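Local structure of thermostable monoacylglycerol lipase (Bacillus, 4LHE) at residues A[54-59]-A[70-75]; A[31-36]-A[50-55]; A[60-65]-A[159-164]; A[100-105]-A[171-176]; A[10-15]-A[35-40]. The protein hydrolyses monoacylglycerols to glycerol and a free fatty acid, as a heat-stable lipase of the alpha/beta hydrolase fold. All blocks are in the same frame, centred on the assembly; numbering follows the deposited sequence.

Contact 1: residues A[54-59]-A[70-75]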
# COMPACT_ATOMS: atom_id res chain seq x y z
N ARG A 54 2.41 -10.35 3.72
CA ARG A 54 3.72 -10.01 3.18
C ARG A 54 3.63 -10.29 1.69
O ARG A 54 3.38 -11.43 1.29
CB ARG A 54 4.79 -10.91 3.82
CG ARG A 54 6.22 -10.73 3.27
CD ARG A 54 7.22 -11.65 4.01
NE ARG A 54 6.98 -13.08 3.75
CZ ARG A 54 7.28 -13.69 2.60
NH1 ARG A 54 7.80 -12.99 1.59
NH2 ARG A 54 7.04 -14.98 2.45
N LEU A 55 3.76 -9.26 0.85
CA LEU A 55 3.62 -9.47 -0.59
C LEU A 55 4.72 -10.40 -1.11
O LEU A 55 5.88 -10.27 -0.70
CB LEU A 55 3.68 -8.14 -1.36
CG LEU A 55 2.58 -7.13 -1.05
CD1 LEU A 55 2.73 -5.90 -1.90
CD2 LEU A 55 1.22 -7.76 -1.23
N LYS A 56 4.36 -11.33 -2.00
CA LYS A 56 5.36 -12.23 -2.59
C LYS A 56 6.58 -11.46 -3.10
O LYS A 56 6.46 -10.43 -3.77
CB LYS A 56 4.77 -13.07 -3.73
CG LYS A 56 5.69 -14.23 -4.12
CD LYS A 56 5.08 -15.15 -5.16
CE LYS A 56 5.84 -16.46 -5.20
NZ LYS A 56 5.43 -17.34 -6.33
N GLY A 57 7.77 -11.95 -2.74
CA GLY A 57 9.00 -11.37 -3.23
C GLY A 57 9.52 -10.24 -2.34
O GLY A 57 10.62 -9.73 -2.56
N HIS A 58 8.71 -9.87 -1.35
CA HIS A 58 9.05 -8.79 -0.43
C HIS A 58 9.48 -9.32 0.93
O HIS A 58 9.03 -10.40 1.37
CB HIS A 58 7.85 -7.84 -0.29
CG HIS A 58 7.52 -7.11 -1.54
ND1 HIS A 58 6.99 -7.74 -2.65
CD2 HIS A 58 7.67 -5.80 -1.90
CE1 HIS A 58 6.81 -6.86 -3.62
NE2 HIS A 58 7.22 -5.68 -3.18
N GLY A 59 10.36 -8.59 1.60
CA GLY A 59 10.79 -9.00 2.93
C GLY A 59 11.69 -10.22 2.94
O GLY A 59 11.85 -10.86 3.97
N PHE A 70 3.57 -8.40 -11.06
CA PHE A 70 2.48 -7.73 -10.32
C PHE A 70 1.30 -8.67 -10.10
O PHE A 70 0.54 -8.51 -9.13
CB PHE A 70 2.06 -6.40 -10.98
CG PHE A 70 1.12 -6.55 -12.15
CD1 PHE A 70 -0.26 -6.53 -11.96
CD2 PHE A 70 1.61 -6.65 -13.44
CE1 PHE A 70 -1.13 -6.64 -13.04
CE2 PHE A 70 0.75 -6.77 -14.52
CZ PHE A 70 -0.61 -6.76 -14.32
N HIS A 71 1.15 -9.66 -10.97
CA HIS A 71 0.13 -10.68 -10.75
C HIS A 71 0.36 -11.45 -9.45
O HIS A 71 -0.61 -11.85 -8.77
CB HIS A 71 0.04 -11.64 -11.95
CG HIS A 71 -0.39 -10.97 -13.23
ND1 HIS A 71 -1.57 -10.25 -13.33
CD2 HIS A 71 0.19 -10.91 -14.45
CE1 HIS A 71 -1.68 -9.76 -14.56
NE2 HIS A 71 -0.62 -10.15 -15.25
N ASP A 72 1.62 -11.66 -9.08
CA ASP A 72 1.94 -12.30 -7.81
C ASP A 72 1.52 -11.43 -6.61
O ASP A 72 1.00 -11.93 -5.61
CB ASP A 72 3.44 -12.62 -7.71
CG ASP A 72 3.89 -13.71 -8.70
OD1 ASP A 72 3.12 -14.67 -8.93
OD2 ASP A 72 5.01 -13.61 -9.23
N TRP A 73 1.75 -10.12 -6.72
CA TRP A 73 1.45 -9.17 -5.65
C TRP A 73 -0.05 -9.05 -5.48
O TRP A 73 -0.56 -9.06 -4.35
CB TRP A 73 2.07 -7.80 -5.95
CG TRP A 73 3.54 -7.88 -6.29
CD1 TRP A 73 4.43 -8.82 -5.84
CD2 TRP A 73 4.28 -7.00 -7.14
NE1 TRP A 73 5.68 -8.58 -6.38
CE2 TRP A 73 5.61 -7.47 -7.18
CE3 TRP A 73 3.94 -5.86 -7.88
CZ2 TRP A 73 6.60 -6.83 -7.92
CZ3 TRP A 73 4.93 -5.24 -8.63
CH2 TRP A 73 6.24 -5.72 -8.65
N VAL A 74 -0.76 -8.96 -6.60
CA VAL A 74 -2.23 -9.01 -6.57
C VAL A 74 -2.73 -10.28 -5.91
O VAL A 74 -3.67 -10.24 -5.10
CB VAL A 74 -2.83 -8.86 -7.99
CG1 VAL A 74 -4.32 -9.25 -7.99
CG2 VAL A 74 -2.66 -7.43 -8.46
N ALA A 75 -2.09 -11.40 -6.24
CA ALA A 75 -2.49 -12.66 -5.64
C ALA A 75 -2.30 -12.63 -4.11
O ALA A 75 -3.17 -13.11 -3.39
CB ALA A 75 -1.74 -13.83 -6.26
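The imidazole of His58 meets one face of the Trp73 indole edge-on, the planes of the two rings 80° apart and the His58 centroid 4.9 Å from that of the five-membered ring of Trp73. The leading atom is His58 CE1, which stands 3.4 Å from Trp73 NE1, toward the rim of the indole and not over its middle. On the opposite face of the same indole lies the CA of Phe70, one turn back on the helix, so that the Trp73 ring is sandwiched between its own helix and the loop. A type II beta turn from Leu55 to His58, in the loop that follows strand 49-52 of the alpha/beta hydrolase sheet, presents the imidazole. The turn is closed by His58 N to Leu55 O, and Gly57 has backbone angles that would jam a CB against the preceding carbonyl. The imidazole is fixed in rotation by a hydrogen bond from His58 ND1 to Lys56 O at 3.0 Å, the carbonyl oxygen lying close to the ring plane. Elsewhere in the turn, Leu55 CD2 rests 3.8 Å from Trp73 O. Farther out, the extended Lys56 chain lays its CD 3.9 Å from Asp72 CB; the charges stay apart, with Lys56 NZ 4.4 Å from Asp72 OD1, while Asp72 OD2 accepts from Thr69 N at the start of the helix.

Contact 2: residues A[31-36]-A[50-55]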
# COMPACT_ATOMS: atom_id res chain seq x y z
N GLY A 31 8.95 -2.15 0.27
CA GLY A 31 8.89 -2.48 1.69
C GLY A 31 8.39 -3.85 2.14
O GLY A 31 8.47 -4.84 1.41
N THR A 32 7.91 -3.89 3.38
CA THR A 32 7.52 -5.14 4.05
C THR A 32 6.38 -4.80 4.97
O THR A 32 6.04 -3.63 5.11
CB THR A 32 8.68 -5.70 4.91
OG1 THR A 32 8.84 -4.89 6.09
CG2 THR A 32 10.00 -5.78 4.13
N PRO A 33 5.76 -5.81 5.61
CA PRO A 33 4.76 -5.49 6.64
C PRO A 33 5.22 -4.52 7.74
O PRO A 33 4.37 -3.95 8.44
CB PRO A 33 4.47 -6.87 7.26
CG PRO A 33 4.53 -7.77 6.08
CD PRO A 33 5.69 -7.24 5.24
N HIS A 34 6.53 -4.31 7.90
CA HIS A 34 6.99 -3.39 8.96
C HIS A 34 6.36 -1.99 8.85
O HIS A 34 5.92 -1.41 9.85
CB HIS A 34 8.53 -3.31 8.97
CG HIS A 34 9.09 -2.39 10.01
ND1 HIS A 34 9.06 -2.67 11.36
CD2 HIS A 34 9.73 -1.20 9.88
CE1 HIS A 34 9.65 -1.69 12.02
NE2 HIS A 34 10.06 -0.78 11.15
N SER A 35 6.30 -1.44 7.63
CA SER A 35 5.74 -0.11 7.42
C SER A 35 4.26 -0.00 7.82
O SER A 35 3.76 1.09 8.15
CB SER A 35 5.93 0.30 5.96
OG SER A 35 5.07 -0.46 5.12
N MET A 36 3.54 -1.12 7.80
CA MET A 36 2.11 -1.10 8.12
C MET A 36 1.76 -1.62 9.52
O MET A 36 0.63 -1.46 9.95
CB MET A 36 1.28 -1.87 7.08
CG MET A 36 1.42 -1.37 5.65
SD MET A 36 0.88 0.33 5.41
CE MET A 36 -0.90 0.14 5.34
N VAL A 50 -7.79 -8.03 11.61
CA VAL A 50 -6.76 -7.34 10.86
C VAL A 50 -5.95 -8.36 10.06
O VAL A 50 -5.61 -9.42 10.57
CB VAL A 50 -5.88 -6.56 11.85
CG1 VAL A 50 -4.47 -6.47 11.37
CG2 VAL A 50 -6.48 -5.17 12.11
N CYS A 51 -5.69 -8.05 8.79
CA CYS A 51 -4.84 -8.91 7.96
C CYS A 51 -3.74 -8.08 7.28
O CYS A 51 -4.03 -7.16 6.51
CB CYS A 51 -5.68 -9.66 6.92
SG CYS A 51 -4.75 -10.60 5.66
N LEU A 52 -2.49 -8.41 7.57
CA LEU A 52 -1.36 -7.66 7.03
C LEU A 52 -0.41 -8.65 6.39
O LEU A 52 0.55 -9.12 7.04
CB LEU A 52 -0.67 -6.82 8.13
CG LEU A 52 0.71 -6.20 7.83
CD1 LEU A 52 0.76 -5.54 6.46
CD2 LEU A 52 1.09 -5.18 8.90
N PRO A 53 -0.68 -9.00 5.13
CA PRO A 53 0.12 -10.00 4.39
C PRO A 53 1.47 -9.44 3.99
O PRO A 53 1.66 -8.22 3.94
CB PRO A 53 -0.73 -10.28 3.14
CG PRO A 53 -1.56 -9.03 2.94
CD PRO A 53 -1.85 -8.54 4.36
N ARG A 54 2.41 -10.35 3.72
CA ARG A 54 3.72 -10.01 3.18
C ARG A 54 3.63 -10.29 1.69
O ARG A 54 3.38 -11.43 1.29
CB ARG A 54 4.79 -10.91 3.82
CG ARG A 54 6.22 -10.73 3.27
CD ARG A 54 7.22 -11.65 4.01
NE ARG A 54 6.98 -13.08 3.75
CZ ARG A 54 7.28 -13.69 2.60
NH1 ARG A 54 7.80 -12.99 1.59
NH2 ARG A 54 7.04 -14.98 2.45
N LEU A 55 3.76 -9.26 0.85
CA LEU A 55 3.62 -9.47 -0.59
C LEU A 55 4.72 -10.40 -1.11
O LEU A 55 5.88 -10.27 -0.70
CB LEU A 55 3.68 -8.14 -1.36
CG LEU A 55 2.58 -7.13 -1.05
CD1 LEU A 55 2.73 -5.90 -1.90
CD2 LEU A 55 1.22 -7.76 -1.23
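In this alpha/beta hydrolase fold, the loop that runs from strand 21-26 to helix 37-45 folds back against the C-terminal end of strand 49-52, and the Pro33 ring makes the meeting, with Pro33 CA 5.8 Å from Arg54 CA. Two edges of the proline are used. Its CB sits 3.9 Å from Leu52 CG, whereas its CG reaches past the strand end to lie 3.6 Å from Pro53 O and also touches the CA and CB of Arg54. Only the aliphatic root of Arg54 takes part here; with CG anti to the backbone N (chi1 176°), the chain runs on past Pro33 CD, and its guanidinium is held elsewhere, by Glu3 and the carbonyl of His58. An ST turn starts just before the proline, Thr32 OG1 accepting from His34 N at 3.0 Å. Both methyls of Leu52 meet Pro33 and Met36: CD1 is 3.8 Å from Met36 CB, and Ala40 of helix 37-45 adds a further apolar contact to Leu52. Beyond its CB, Met36 bends at chi2 and chi3 and leaves the strand, its side chain touching the GxSxG sequence that probably forms the nucleophile elbow. Leu52 CD2 lies against the backbone of residues 33-36, 3.5 Å from Pro33 O and 3.7 Å from Met36 C.

Contact 3: residues A[60-65]-A[159-164]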
# COMPACT_ATOMS: atom_id res chain seq x y z
N THR A 60 12.29 -10.54 1.79
CA THR A 60 13.27 -11.62 1.72
C THR A 60 14.59 -11.10 1.14
O THR A 60 15.51 -10.75 1.88
CB THR A 60 12.75 -12.83 0.91
OG1 THR A 60 12.36 -12.41 -0.40
CG2 THR A 60 11.54 -13.44 1.60
N HIS A 61 14.66 -11.01 -0.18
CA HIS A 61 15.88 -10.63 -0.90
C HIS A 61 15.44 -10.05 -2.25
O HIS A 61 14.36 -10.39 -2.74
CB HIS A 61 16.76 -11.87 -1.08
CG HIS A 61 18.11 -11.59 -1.66
ND1 HIS A 61 18.30 -11.23 -2.97
CD2 HIS A 61 19.35 -11.66 -1.10
CE1 HIS A 61 19.59 -11.06 -3.20
NE2 HIS A 61 20.25 -11.32 -2.08
N TYR A 62 16.22 -9.14 -2.85
CA TYR A 62 15.76 -8.51 -4.09
C TYR A 62 15.71 -9.46 -5.30
O TYR A 62 15.03 -9.17 -6.29
CB TYR A 62 16.53 -7.22 -4.41
CG TYR A 62 18.03 -7.37 -4.50
CD1 TYR A 62 18.62 -8.08 -5.53
CD2 TYR A 62 18.86 -6.78 -3.55
CE1 TYR A 62 19.98 -8.21 -5.62
CE2 TYR A 62 20.23 -6.91 -3.63
CZ TYR A 62 20.78 -7.63 -4.67
OH TYR A 62 22.15 -7.76 -4.76
N GLU A 63 16.42 -10.58 -5.23
CA GLU A 63 16.38 -11.58 -6.30
C GLU A 63 15.03 -12.30 -6.35
O GLU A 63 14.52 -12.59 -7.43
CB GLU A 63 17.50 -12.60 -6.11
CG GLU A 63 18.84 -12.16 -6.66
CD GLU A 63 19.96 -13.00 -6.12
OE1 GLU A 63 19.83 -13.44 -4.96
OE2 GLU A 63 20.95 -13.23 -6.84
N ASP A 64 14.48 -12.58 -5.17
CA ASP A 64 13.12 -13.09 -5.05
C ASP A 64 12.15 -12.10 -5.68
O ASP A 64 11.33 -12.47 -6.52
CB ASP A 64 12.76 -13.30 -3.58
CG ASP A 64 13.38 -14.56 -3.00
OD1 ASP A 64 13.86 -15.42 -3.78
OD2 ASP A 64 13.39 -14.70 -1.76
N MET A 65 12.25 -10.85 -5.25
CA MET A 65 11.47 -9.76 -5.84
C MET A 65 11.54 -9.76 -7.37
O MET A 65 10.53 -9.60 -8.05
CB MET A 65 12.02 -8.43 -5.31
CG MET A 65 11.50 -7.24 -6.04
SD MET A 65 10.00 -6.66 -5.26
CE MET A 65 9.96 -4.99 -5.89
N TYR A 159 14.60 -3.17 0.50
CA TYR A 159 15.84 -3.64 -0.12
C TYR A 159 16.78 -2.47 -0.47
O TYR A 159 16.33 -1.32 -0.56
CB TYR A 159 15.54 -4.43 -1.39
CG TYR A 159 14.68 -5.67 -1.22
CD1 TYR A 159 14.90 -6.57 -0.17
CD2 TYR A 159 13.64 -5.94 -2.11
CE1 TYR A 159 14.12 -7.70 -0.03
CE2 TYR A 159 12.86 -7.07 -1.97
CZ TYR A 159 13.10 -7.94 -0.93
OH TYR A 159 12.32 -9.05 -0.79
N GLU A 160 18.06 -2.75 -0.70
CA GLU A 160 19.00 -1.70 -1.10
C GLU A 160 19.12 -1.58 -2.62
O GLU A 160 19.64 -0.59 -3.14
CB GLU A 160 20.37 -1.95 -0.49
CG GLU A 160 21.16 -0.67 -0.23
CD GLU A 160 21.61 -0.57 1.21
OE1 GLU A 160 22.76 -0.95 1.50
OE2 GLU A 160 20.80 -0.11 2.05
N LYS A 161 18.64 -2.60 -3.33
CA LYS A 161 18.58 -2.56 -4.79
C LYS A 161 17.18 -2.91 -5.29
O LYS A 161 16.48 -3.75 -4.69
CB LYS A 161 19.64 -3.50 -5.39
CG LYS A 161 20.94 -2.79 -5.81
CD LYS A 161 21.99 -3.75 -6.37
CE LYS A 161 23.01 -3.02 -7.28
NZ LYS A 161 23.96 -3.96 -7.96
N THR A 162 16.75 -2.25 -6.36
CA THR A 162 15.44 -2.53 -6.95
C THR A 162 15.63 -3.11 -8.34
O THR A 162 16.30 -2.50 -9.17
CB THR A 162 14.60 -1.25 -7.05
OG1 THR A 162 14.31 -0.77 -5.73
CG2 THR A 162 13.30 -1.53 -7.76
N PRO A 163 15.06 -4.29 -8.59
CA PRO A 163 15.16 -4.95 -9.89
C PRO A 163 14.37 -4.14 -10.90
O PRO A 163 13.24 -3.73 -10.60
CB PRO A 163 14.48 -6.30 -9.66
CG PRO A 163 14.54 -6.51 -8.20
CD PRO A 163 14.37 -5.15 -7.61
N THR A 164 14.96 -3.88 -12.06
CA THR A 164 14.30 -3.00 -13.01
C THR A 164 13.19 -3.75 -13.70
O THR A 164 12.24 -3.16 -14.22
CB THR A 164 15.30 -2.35 -14.00
OG1 THR A 164 15.75 -3.32 -14.94
CG2 THR A 164 16.48 -1.81 -13.26
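This is a partly buried aromatic and apolar contact, centred about 17 Å from the centre of the chain, in which the start of helix 62-67 lies against Tyr159 and strand 161-163. One face of the Tyr159 ring lies against the backbone of His61 and Tyr62: His61 C is 3.3 Å above the plane, and Tyr62 N is over the centre. At the tip, Tyr159 OH accepts from Thr60 N at 3.0 Å, with an N-H...O angle of 159°, and is also hydrogen-bonded to Gly57 O. Strand 161-163 pairs with strand 141-143 in a two-stranded antiparallel sheet, carried by the chain between strands 115-119 and 188-193 of the central sheet, consistent with the cap region of this alpha/beta hydrolase family. From it, Lys161 CB stands over one face of the Tyr62 ring, a CH-pi contact 4.1 Å from the centroid; the ring of His61 covers the opposite face. Replacing Tyr159 by an alanine would probably leave Thr60 N and Gly57 O without their shared partner and open a gap beside the His61 and Tyr62 backbone. Met65 CB lies 3.7 Å from Tyr159 CE2; its CG, anti to the backbone N (chi1 168°), meets Pro163 CG.

Contact 4: residues A[100-105]-A[171-176]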
# COMPACT_ATOMS: atom_id res chain seq x y z
N GLY A 100 -1.25 1.25 -1.73
CA GLY A 100 -2.39 2.09 -2.08
C GLY A 100 -2.88 1.83 -3.49
O GLY A 100 -4.08 1.90 -3.76
N THR A 101 -1.96 1.52 -4.39
CA THR A 101 -2.35 1.15 -5.74
C THR A 101 -3.14 -0.17 -5.69
O THR A 101 -4.15 -0.34 -6.39
CB THR A 101 -1.12 0.98 -6.65
OG1 THR A 101 -0.31 2.16 -6.58
CG2 THR A 101 -1.54 0.74 -8.08
N LEU A 102 -2.67 -1.09 -4.86
CA LEU A 102 -3.25 -2.42 -4.75
C LEU A 102 -4.57 -2.38 -4.03
O LEU A 102 -5.41 -3.25 -4.22
CB LEU A 102 -2.28 -3.35 -4.00
CG LEU A 102 -1.11 -3.80 -4.87
CD1 LEU A 102 -0.03 -4.40 -4.00
CD2 LEU A 102 -1.63 -4.84 -5.89
N THR A 103 -4.73 -1.36 -3.18
CA THR A 103 -5.98 -1.11 -2.49
C THR A 103 -7.02 -0.64 -3.50
O THR A 103 -8.16 -1.13 -3.52
CB THR A 103 -5.80 -0.06 -1.38
OG1 THR A 103 -5.02 -0.62 -0.32
CG2 THR A 103 -7.16 0.38 -0.82
N LEU A 104 -6.63 0.32 -4.34
CA LEU A 104 -7.49 0.81 -5.41
C LEU A 104 -7.87 -0.34 -6.32
O LEU A 104 -9.04 -0.49 -6.67
CB LEU A 104 -6.76 1.88 -6.21
CG LEU A 104 -6.46 3.14 -5.40
CD1 LEU A 104 -5.35 3.92 -6.09
CD2 LEU A 104 -7.72 4.02 -5.24
N TYR A 105 -6.88 -1.15 -6.68
CA TYR A 105 -7.07 -2.29 -7.57
C TYR A 105 -8.15 -3.21 -7.05
O TYR A 105 -9.06 -3.59 -7.78
CB TYR A 105 -5.75 -3.06 -7.70
CG TYR A 105 -5.76 -4.20 -8.70
CD1 TYR A 105 -5.31 -3.99 -10.00
CD2 TYR A 105 -6.19 -5.47 -8.35
CE1 TYR A 105 -5.30 -5.02 -10.93
CE2 TYR A 105 -6.19 -6.51 -9.28
CZ TYR A 105 -5.73 -6.27 -10.56
OH TYR A 105 -5.71 -7.28 -11.50
N ALA A 171 4.80 -0.39 -13.20
CA ALA A 171 4.22 0.56 -14.15
C ALA A 171 2.97 -0.04 -14.78
O ALA A 171 1.99 0.66 -15.03
CB ALA A 171 5.24 0.92 -15.22
N ARG A 172 3.02 -1.34 -15.05
CA ARG A 172 1.86 -2.05 -15.60
C ARG A 172 0.68 -2.12 -14.62
O ARG A 172 -0.47 -1.97 -15.02
CB ARG A 172 2.24 -3.46 -16.04
CG ARG A 172 3.10 -3.49 -17.29
CD ARG A 172 2.87 -4.78 -18.06
NE ARG A 172 3.52 -5.92 -17.44
CZ ARG A 172 3.12 -7.18 -17.57
NH1 ARG A 172 2.05 -7.46 -18.29
NH2 ARG A 172 3.79 -8.15 -16.96
N LEU A 173 0.99 -2.38 -13.36
CA LEU A 173 -0.02 -2.35 -12.30
C LEU A 173 -0.67 -0.97 -12.18
O LEU A 173 -1.89 -0.88 -12.05
CB LEU A 173 0.61 -2.75 -10.96
CG LEU A 173 -0.29 -2.70 -9.72
CD1 LEU A 173 -1.49 -3.55 -9.94
CD2 LEU A 173 0.48 -3.15 -8.49
N MET A 174 0.12 0.10 -12.23
CA MET A 174 -0.45 1.44 -12.12
C MET A 174 -1.38 1.76 -13.30
O MET A 174 -2.40 2.44 -13.13
CB MET A 174 0.65 2.51 -11.99
CG MET A 174 1.54 2.38 -10.75
SD MET A 174 2.65 3.79 -10.64
CE MET A 174 3.87 3.22 -9.48
N ALA A 175 -1.04 1.23 -14.47
CA ALA A 175 -1.82 1.49 -15.69
C ALA A 175 -3.19 0.83 -15.61
O ALA A 175 -4.21 1.46 -15.86
CB ALA A 175 -1.07 0.99 -16.92
N GLN A 176 -3.19 -0.47 -15.29
CA GLN A 176 -4.43 -1.22 -15.18
C GLN A 176 -5.29 -0.66 -14.04
O GLN A 176 -6.52 -0.77 -14.07
CB GLN A 176 -4.13 -2.72 -14.96
CG GLN A 176 -5.13 -3.69 -15.58
CD GLN A 176 -5.10 -5.08 -14.94
OE1 GLN A 176 -6.11 -5.56 -14.40
NE2 GLN A 176 -3.94 -5.74 -15.00
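Thr101 comes first along the helix, its CG2 touching Leu173 CG at 4.0 Å and lying 4.2 Å from Met174 CA. Thr101 and Leu173 lie alongside, pointing opposite ways, and the hydroxyl is not spent on the neighbouring helix: Thr101 OG1 is hydrogen-bonded to Ala122 O. One residue on, Leu102 brings CD2 to within 3.8 Å of Leu173 CD2, meeting that leucine at about a right angle. Helix 98-109 begins within the GxSxG sequence, whose geometry fits the nucleophile elbow of alpha/beta hydrolases, and the Leu102 side chain also touches that elbow. Against helix 98-109, helix 164-179 runs at 38°, the axes of the two short segments 9.9 Å apart. Leu173 is the shared residue of the interface. With its CG anti to the backbone N (chi1 177°), it reaches between Thr101, Leu102 and Tyr105, and Phe70 of helix 70-87 packs on it as well. A turn after Thr101, Tyr105 places ring atom CD1 3.8 Å from Leu173 CD1. Its outer end meets the Gln176 amide, whose plane is turned 66° from the ring; Tyr105 OH and Gln176 OE1 are 3.4 Å apart, and Tyr105 CE1 is 3.6 Å from the same oxygen.

Contact 5: residues A[10-15]-A[35-40]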
# COMPACT_ATOMS: atom_id res chain seq x y z
N GLY A 10 11.31 -8.89 11.30
CA GLY A 10 10.54 -7.65 11.31
C GLY A 10 9.58 -7.56 10.14
O GLY A 10 8.69 -6.70 10.09
N ALA A 11 9.77 -8.47 9.18
CA ALA A 11 9.02 -8.45 7.93
C ALA A 11 7.93 -9.53 7.89
O ALA A 11 7.35 -9.80 6.83
CB ALA A 11 9.98 -8.63 6.76
N GLU A 12 7.64 -10.14 9.04
CA GLU A 12 6.63 -11.18 9.11
C GLU A 12 5.23 -10.58 8.95
O GLU A 12 4.95 -9.47 9.44
CB GLU A 12 6.71 -11.93 10.45
CG GLU A 12 8.08 -12.55 10.76
CD GLU A 12 9.05 -11.55 11.39
OE1 GLU A 12 8.68 -10.36 11.53
OE2 GLU A 12 10.18 -11.96 11.74
N PRO A 13 4.33 -11.31 8.28
CA PRO A 13 2.93 -10.87 8.24
C PRO A 13 2.27 -10.89 9.63
O PRO A 13 2.84 -11.44 10.57
CB PRO A 13 2.27 -11.89 7.30
CG PRO A 13 3.14 -13.12 7.42
CD PRO A 13 4.54 -12.58 7.56
N PHE A 14 1.09 -10.28 9.74
CA PHE A 14 0.41 -10.14 11.02
C PHE A 14 -1.07 -10.39 10.82
O PHE A 14 -1.72 -9.73 10.00
CB PHE A 14 0.67 -8.74 11.61
CG PHE A 14 -0.18 -8.41 12.82
CD1 PHE A 14 0.00 -9.07 14.02
CD2 PHE A 14 -1.16 -7.43 12.74
CE1 PHE A 14 -0.79 -8.76 15.13
CE2 PHE A 14 -1.95 -7.13 13.84
CZ PHE A 14 -1.76 -7.79 15.03
N TYR A 15 -1.60 -11.38 11.55
CA TYR A 15 -3.03 -11.68 11.53
C TYR A 15 -3.61 -11.60 12.94
O TYR A 15 -2.96 -12.01 13.91
CB TYR A 15 -3.28 -13.09 10.97
CG TYR A 15 -2.68 -13.32 9.60
CD1 TYR A 15 -3.45 -13.16 8.45
CD2 TYR A 15 -1.35 -13.70 9.45
CE1 TYR A 15 -2.92 -13.37 7.19
CE2 TYR A 15 -0.80 -13.90 8.19
CZ TYR A 15 -1.59 -13.73 7.07
OH TYR A 15 -1.07 -13.94 5.81
N SER A 35 6.30 -1.44 7.63
CA SER A 35 5.74 -0.11 7.42
C SER A 35 4.26 -0.00 7.82
O SER A 35 3.76 1.09 8.15
CB SER A 35 5.93 0.30 5.96
OG SER A 35 5.07 -0.46 5.12
N MET A 36 3.54 -1.12 7.80
CA MET A 36 2.11 -1.10 8.12
C MET A 36 1.76 -1.62 9.52
O MET A 36 0.63 -1.46 9.95
CB MET A 36 1.28 -1.87 7.08
CG MET A 36 1.42 -1.37 5.65
SD MET A 36 0.88 0.33 5.41
CE MET A 36 -0.90 0.14 5.34
N ARG A 37 2.71 -2.24 10.21
CA ARG A 37 2.42 -2.85 11.51
C ARG A 37 1.88 -1.93 12.62
O ARG A 37 1.04 -2.36 13.42
CB ARG A 37 3.66 -3.62 12.03
CG ARG A 37 3.40 -4.40 13.33
CD ARG A 37 4.62 -5.21 13.78
NE ARG A 37 5.30 -5.80 12.64
CZ ARG A 37 5.06 -7.02 12.16
NH1 ARG A 37 4.16 -7.80 12.74
NH2 ARG A 37 5.73 -7.44 11.08
N PRO A 38 2.34 -0.66 12.68
CA PRO A 38 1.75 0.11 13.79
C PRO A 38 0.28 0.40 13.57
O PRO A 38 -0.48 0.46 14.54
CB PRO A 38 2.55 1.41 13.77
CG PRO A 38 3.88 1.01 13.24
CD PRO A 38 3.58 -0.06 12.19
N LEU A 39 -0.13 0.58 12.31
CA LEU A 39 -1.54 0.70 12.00
C LEU A 39 -2.29 -0.58 12.35
O LEU A 39 -3.31 -0.55 13.04
CB LEU A 39 -1.75 1.04 10.50
CG LEU A 39 -1.63 2.50 10.08
CD1 LEU A 39 -0.29 3.07 10.40
CD2 LEU A 39 -1.90 2.63 8.57
N ALA A 40 -1.78 -1.72 11.87
CA ALA A 40 -2.43 -3.01 12.08
C ALA A 40 -2.65 -3.29 13.57
O ALA A 40 -3.75 -3.73 13.98
CB ALA A 40 -1.61 -4.10 11.45
O HOH W 1 8.04 -4.91 12.32
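The approach to edge strand 14-16 is tied to the first turn of helix 37-45 by a guanidinium that bonds backbone carbonyls. Arg37 NH2 donates to two of them, to Glu12 O at 2.7 Å and to Gly10 O at 3.2 Å. The first lies in the carbonyl plane of Glu12; the second comes from above that of Gly10, 60° out of it. Bending at chi3 (-39°) after an extended start, the Arg37 chain turns its NE to a water 2.9 Å away, which donates in turn to Gly10 O. An alanine in place of Arg37 would probably leave the carbonyls of Gly10 and Glu12 without this donor and free the loop to shift. Strand 14-16 is one of the two outermost strands of the central hydrolase sheet, antiparallel to its neighbour 49-52, and the helix packs over it. There Phe14 CD2 rests 3.6 Å from Ala40 CB, while Phe14 CB touches Arg37 NH1 at 3.8 Å; Val50 of the adjacent strand contacts both Phe14 and Ala40.

In the fold
Along the chain contact 5 opens first, and contact 2 overlaps it, sharing Ser35 and Met36; their centres lie 5 Å apart at neighbouring strands 14-16 and 49-52, linked by a probable backbone hydrogen bond between Leu52 N and Phe14 O. Contacts 1 and 2, centres 11 Å apart, share Arg54 and Leu55, and each touches all the others; contact 1 meets contact 3 through Gly57 O and Tyr159 OH, and contact 4 where Val74 and Leu55 pack on helix 98-109. Contacts 3 and 4, whose centres are 20 Å apart, do not touch, but strand 161-163 leads directly into helix 164-179. The loop after strand 49-52 thus connects sheet edge, small sheet and elbow helices.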